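Local coordinates for protein putative hydrolase (Burkholderia cenocepacia, PDB 4X00) that is a putative alpha/beta-hydrolase, probably an aryl esterase that cleaves ester bonds with a serine nucleophile, at residues A[171-176]-A[184-189]; A[216-221]-A[244-249]. One frame throughout, in Å; residues are numbered along the deposited sequence.

Contact 1: residues A[171-176]-A[184-189]; sequences AFLRLC and TTFSLL
Phe186 pushes its ring between Arg174 and Leu173, so that one face carries a guanidinium and the opposite face a methyl group. In the conformer described, one of two modelled for Arg174, the guanidinium lies flat on the ring on the exposed side, the planes only 9° apart, and Arg174 CZ sits 3.3 Å from the ring centroid of Phe186, nearly on the normal: a cation-pi stack. The chain of Arg174 turns at chi2 (-69°), which folds it back over the phenyl group, with NE and CD both over the CZ/CE1 end of the Phe186 ring. Over the opposite face, Leu173 CD2 makes a CH-pi contact 3.9 Å from the centroid of Phe186, displaced toward the rim. The touching residues lie on consecutive helices, 162-174 and 183-194, in the excursion between strands 132-136 and 222-227, where alpha/beta hydrolases commonly insert their cap or lid. The Phe186 ring reaches across to the other helix because its CG is anti to the backbone N (chi1 -171°). Leu173 approaches from the opposing direction, and beyond the ring its CD2 meets Leu189 CB at 3.9 Å, one helical turn further along.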
loop_
_atom_site.group_PDB
_atom_site.type_symbol
_atom_site.label_atom_id
_atom_site.label_comp_id
_atom_site.label_asym_id
_atom_site.label_seq_id
_atom_site.Cartn_x
_atom_site.Cartn_y
_atom_site.Cartn_z
ATOM N N ALA A 171 -2.122 14.136 -12.851
ATOM C CA ALA A 171 -3.469 14.338 -12.314
ATOM C C ALA A 171 -3.809 13.281 -11.247
ATOM O O ALA A 171 -4.422 13.585 -10.210
ATOM C CB ALA A 171 -4.501 14.312 -13.457
ATOM N N PHE A 172 -3.413 12.036 -11.488
ATOM C CA PHE A 172 -3.638 10.988 -10.498
ATOM C C PHE A 172 -2.910 11.324 -9.194
ATOM O O PHE A 172 -3.450 11.132 -8.098
ATOM C CB PHE A 172 -3.152 9.649 -11.056
ATOM C CG PHE A 172 -3.332 8.519 -10.103
ATOM C CD1 PHE A 172 -4.533 7.840 -10.082
ATOM C CD2 PHE A 172 -2.305 8.111 -9.259
ATOM C CE1 PHE A 172 -4.730 6.772 -9.193
ATOM C CE2 PHE A 172 -2.493 7.020 -8.380
ATOM C CZ PHE A 172 -3.715 6.366 -8.356
ATOM N N LEU A 173 -1.657 11.755 -9.295
ATOM C CA LEU A 173 -0.897 12.063 -8.072
ATOM C C LEU A 173 -1.573 13.215 -7.326
ATOM O O LEU A 173 -1.643 13.199 -6.085
ATOM C CB LEU A 173 0.553 12.414 -8.400
ATOM C CG LEU A 173 1.492 12.624 -7.193
ATOM C CD1 LEU A 173 1.546 11.396 -6.304
ATOM C CD2 LEU A 173 2.872 12.991 -7.679
ATOM N N ARG A 174 -2.107 14.223 -8.035
ATOM C CA ARG A 174 -2.827 15.304 -7.350
ATOM C C ARG A 174 -4.045 14.764 -6.613
ATOM O O ARG A 174 -4.379 15.254 -5.529
ATOM C CB ARG A 174 -3.252 16.376 -8.348
ATOM C CG ARG A 174 -2.109 17.221 -8.866
ATOM C CD ARG A 174 -1.548 18.105 -7.761
ATOM N NE ARG A 174 -0.451 18.950 -8.235
ATOM C CZ ARG A 174 0.384 19.610 -7.437
ATOM N NH1 ARG A 174 0.255 19.525 -6.111
ATOM N NH2 ARG A 174 1.345 20.360 -7.971
ATOM N N LEU A 175 -4.699 13.751 -7.185
ATOM C CA LEU A 175 -5.868 13.141 -6.552
ATOM C C LEU A 175 -5.487 12.331 -5.316
ATOM O O LEU A 175 -6.371 11.901 -4.577
ATOM C CB LEU A 175 -6.601 12.246 -7.556
ATOM C CG LEU A 175 -7.357 13.074 -8.608
ATOM C CD1 LEU A 175 -7.790 12.112 -9.732
ATOM C CD2 LEU A 175 -8.563 13.818 -8.023
ATOM N N CYS A 176 -4.200 12.100 -5.081
ATOM C CA CYS A 176 -3.797 11.317 -3.921
ATOM C C CYS A 176 -3.851 12.138 -2.625
ATOM O O CYS A 176 -3.620 11.578 -1.551
ATOM C CB CYS A 176 -2.383 10.756 -4.120
ATOM S SG CYS A 176 -2.284 9.354 -5.267
ATOM N N THR A 184 8.177 20.764 -3.689
ATOM C CA THR A 184 9.345 19.923 -3.908
ATOM C C THR A 184 9.006 18.443 -3.648
ATOM O O THR A 184 9.387 17.556 -4.426
ATOM C CB THR A 184 10.522 20.397 -3.041
ATOM O OG1 THR A 184 10.844 21.745 -3.399
ATOM C CG2 THR A 184 11.743 19.548 -3.283
ATOM N N THR A 185 8.249 18.167 -2.588
ATOM C CA THR A 185 7.799 16.817 -2.329
ATOM C C THR A 185 6.936 16.296 -3.469
ATOM O O THR A 185 7.088 15.130 -3.898
ATOM C CB THR A 185 7.002 16.746 -1.021
ATOM O OG1 THR A 185 7.858 17.136 0.060
ATOM C CG2 THR A 185 6.461 15.348 -0.767
ATOM N N PHE A 186 6.029 17.134 -3.971
ATOM C CA PHE A 186 5.220 16.714 -5.101
ATOM C C PHE A 186 6.102 16.368 -6.303
ATOM O O PHE A 186 5.891 15.342 -6.958
ATOM C CB PHE A 186 4.201 17.797 -5.482
ATOM C CG PHE A 186 3.207 17.332 -6.507
ATOM C CD1 PHE A 186 2.074 16.625 -6.122
ATOM C CD2 PHE A 186 3.415 17.583 -7.846
ATOM C CE1 PHE A 186 1.157 16.167 -7.059
ATOM C CE2 PHE A 186 2.514 17.112 -8.804
ATOM C CZ PHE A 186 1.370 16.420 -8.403
ATOM N N SER A 187 7.120 17.192 -6.575
ATOM C CA SER A 187 7.971 16.942 -7.739
ATOM C C SER A 187 8.739 15.620 -7.572
ATOM O O SER A 187 8.962 14.906 -8.559
ATOM C CB SER A 187 8.942 18.100 -7.966
ATOM O OG SER A 187 9.996 18.082 -7.032
ATOM N N LEU A 188 9.166 15.289 -6.350
ATOM C CA LEU A 188 9.887 14.032 -6.098
ATOM C C LEU A 188 8.944 12.866 -6.375
ATOM O O LEU A 188 9.290 11.904 -7.078
ATOM C CB LEU A 188 10.395 14.001 -4.656
ATOM C CG LEU A 188 11.064 12.696 -4.269
ATOM C CD1 LEU A 188 12.299 12.441 -5.116
ATOM C CD2 LEU A 188 11.415 12.728 -2.756
ATOM N N LEU A 189 7.723 12.945 -5.848
ATOM C CA LEU A 189 6.751 11.873 -6.046
ATOM C C LEU A 189 6.280 11.784 -7.498
ATOM O O LEU A 189 5.940 10.706 -7.963
ATOM C CB LEU A 189 5.557 12.037 -5.080
ATOM C CG LEU A 189 5.888 11.856 -3.591
ATOM C CD1 LEU A 189 4.611 12.028 -2.779
ATOM C CD2 LEU A 189 6.495 10.467 -3.366
#

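Contact 2: residues A[216-221]-A[244-249]; sequences SKAEVP and SLNPRI
An Asx turn just past the end of helix 235-245 brings Asn246 against the loop that leads into strand 222-227, at the edge of the central sheet of this alpha/beta-hydrolase fold. The helix and the two strands flanking it, 222-227 and 250-254, form a right-handed beta-alpha-beta crossover, and the contact joins the loops at one end of that unit. Asn246 OD1 accepts from Arg248 N at 2.9 Å, inside a type I turn running from Asn246 to Ile249. A chi1 near 180° (-175°) swings the Asn246 amide away from its own N and over to the other loop, where Asn246 ND2 gives a weak, bent bond to Ala218 O, 3.3 Å long with 130° at the hydrogen. The same nitrogen also bonds Leu215 O, in helix 211-216, so the amide ties that helix end and the following loop to the turn. Beside it, Leu245 O receives a CA-H...O contact from Ser216 CA at 3.4 Å. In the conformer described, one of two modelled, Ser216 OG bonds Ala212 O in its own helix.

Several waters bridge the two segments. One molecule donates to both Ser216 O and Leu245 O, and another donates to Ala218 O and Asn246 OD1. A third donates to Val220 O and accepts from Asn246 ND2. Glu219 and Arg248 carry opposite charges but do not meet directly: a water between them donates to Glu219 OE1 at 2.7 Å and accepts a weak bond from Arg248 NH1.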
loop_
_atom_site.group_PDB
_atom_site.type_symbol
_atom_site.label_atom_id
_atom_site.label_comp_id
_atom_site.label_asym_id
_atom_site.label_seq_id
_atom_site.Cartn_x
_atom_site.Cartn_y
_atom_site.Cartn_z
ATOM N N SER A 216 -12.361 -11.950 5.506
ATOM C CA SER A 216 -13.356 -12.574 6.365
ATOM C C SER A 216 -12.708 -13.616 7.251
ATOM O O SER A 216 -13.185 -13.847 8.354
ATOM C CB SER A 216 -14.485 -13.190 5.552
ATOM O OG SER A 216 -14.044 -14.362 4.918
ATOM N N LYS A 217 -11.608 -14.200 6.798
ATOM C CA LYS A 217 -10.950 -15.235 7.592
ATOM C C LYS A 217 -9.933 -14.726 8.611
ATOM O O LYS A 217 -9.401 -15.516 9.389
ATOM C CB LYS A 217 -10.238 -16.244 6.670
ATOM C CG LYS A 217 -11.115 -17.321 6.071
ATOM C CD LYS A 217 -12.119 -16.793 5.079
ATOM C CE LYS A 217 -11.989 -17.497 3.754
ATOM N NZ LYS A 217 -11.872 -18.988 3.891
ATOM N N ALA A 218 -9.640 -13.429 8.611
ATOM C CA ALA A 218 -8.566 -12.935 9.465
ATOM C C ALA A 218 -8.970 -12.935 10.936
ATOM O O ALA A 218 -10.110 -12.565 11.265
ATOM C CB ALA A 218 -8.151 -11.529 9.032
ATOM N N GLU A 219 -8.028 -13.314 11.810
ATOM C CA GLU A 219 -8.213 -13.213 13.269
ATOM C C GLU A 219 -7.325 -12.160 13.890
ATOM O O GLU A 219 -7.601 -11.651 14.983
ATOM C CB GLU A 219 -7.921 -14.549 13.960
ATOM C CG GLU A 219 -9.034 -15.526 13.838
ATOM C CD GLU A 219 -10.265 -15.038 14.543
ATOM O OE1 GLU A 219 -10.188 -14.798 15.780
ATOM O OE2 GLU A 219 -11.304 -14.894 13.873
ATOM N N VAL A 220 -6.218 -11.845 13.241
ATOM C CA VAL A 220 -5.351 -10.797 13.784
ATOM C C VAL A 220 -6.084 -9.478 13.732
ATOM O O VAL A 220 -7.022 -9.299 12.948
ATOM C CB VAL A 220 -4.004 -10.666 13.031
ATOM C CG1 VAL A 220 -3.214 -11.965 13.182
ATOM C CG2 VAL A 220 -4.233 -10.304 11.563
ATOM N N PRO A 221 -5.651 -8.522 14.557
ATOM C CA PRO A 221 -6.318 -7.228 14.485
ATOM C C PRO A 221 -6.129 -6.542 13.130
ATOM O O PRO A 221 -5.048 -6.586 12.515
ATOM C CB PRO A 221 -5.639 -6.417 15.599
ATOM C CG PRO A 221 -5.014 -7.424 16.513
ATOM C CD PRO A 221 -4.621 -8.571 15.607
ATOM N N SER A 244 -18.422 -5.457 6.713
ATOM C CA SER A 244 -19.434 -6.452 6.380
ATOM C C SER A 244 -18.781 -7.827 6.279
ATOM O O SER A 244 -19.356 -8.850 6.684
ATOM C CB SER A 244 -20.138 -6.061 5.071
ATOM O OG SER A 244 -21.172 -6.963 4.743
ATOM N N LEU A 245 -17.564 -7.849 5.766
ATOM C CA LEU A 245 -16.822 -9.083 5.618
ATOM C C LEU A 245 -16.207 -9.558 6.923
ATOM O O LEU A 245 -16.137 -10.769 7.179
ATOM C CB LEU A 245 -15.721 -8.888 4.572
ATOM C CG LEU A 245 -16.275 -8.739 3.155
ATOM C CD1 LEU A 245 -15.149 -8.273 2.244
ATOM C CD2 LEU A 245 -16.876 -10.066 2.657
ATOM N N ASN A 246 -15.753 -8.607 7.738
ATOM C CA ASN A 246 -15.119 -8.939 9.010
ATOM C C ASN A 246 -15.534 -7.921 10.046
ATOM O O ASN A 246 -15.027 -6.810 10.055
ATOM C CB ASN A 246 -13.593 -8.968 8.871
ATOM C CG ASN A 246 -12.896 -9.428 10.136
ATOM O OD1 ASN A 246 -13.414 -9.287 11.240
ATOM N ND2 ASN A 246 -11.701 -9.972 9.983
ATOM N N PRO A 247 -16.467 -8.297 10.937
ATOM C CA PRO A 247 -17.058 -7.315 11.866
ATOM C C PRO A 247 -16.104 -6.922 12.980
ATOM O O PRO A 247 -16.428 -6.019 13.767
ATOM C CB PRO A 247 -18.274 -8.055 12.437
ATOM C CG PRO A 247 -17.839 -9.523 12.376
ATOM C CD PRO A 247 -17.075 -9.630 11.075
ATOM N N ARG A 248 -14.939 -7.568 13.071
ATOM C CA ARG A 248 -13.978 -7.153 14.099
ATOM C C ARG A 248 -13.028 -6.049 13.620
ATOM O O ARG A 248 -12.221 -5.552 14.396
ATOM C CB ARG A 248 -13.190 -8.356 14.610
ATOM C CG ARG A 248 -14.112 -9.218 15.478
ATOM C CD ARG A 248 -13.661 -10.628 15.682
ATOM N NE ARG A 248 -12.460 -10.753 16.497
ATOM C CZ ARG A 248 -12.477 -10.990 17.806
ATOM N NH1 ARG A 248 -11.338 -11.143 18.461
ATOM N NH2 ARG A 248 -13.629 -11.050 18.461
ATOM N N ILE A 249 -13.110 -5.675 12.346
ATOM C CA ILE A 249 -12.339 -4.528 11.854
ATOM C C ILE A 249 -12.676 -3.262 12.644
ATOM O O ILE A 249 -13.851 -2.974 12.902
ATOM C CB ILE A 249 -12.622 -4.312 10.359
ATOM C CG1 ILE A 249 -11.888 -5.404 9.587
ATOM C CG2 ILE A 249 -12.171 -2.934 9.869
ATOM C CD1 ILE A 249 -12.230 -5.459 8.114
HETATM O O HOH W 1 -15.474 -12.374 9.240
HETATM O O HOH W 2 -12.842 -11.600 12.549
HETATM O O HOH W 3 -11.108 -11.147 13.627
HETATM O O HOH W 4 -9.582 -12.392 16.769
HETATM O O HOH W 5 -9.818 -9.376 12.540
#

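How the contacts relate
The two contacts lie on opposite sides of the chain's centre, their own centres about 33 Å apart, and share no helix or strand. Contact 1 is the more buried: it joins two successive helices of the excursion beyond strand 132-136 through apolar groups and one stacked charge, with no hydrogen bond from segment to segment. Contact 2 is partly buried and belongs to the sheet scaffold, pairing the loop before strand 222-227 with the turn before the edge strand 250-254. Its chemistry is that of backbone carbonyls, one amide and bridging waters. Each includes an arginine, stacked on a ring in the described conformer of 171-176 but reaching the facing segment through weak water-mediated bonds in 244-249.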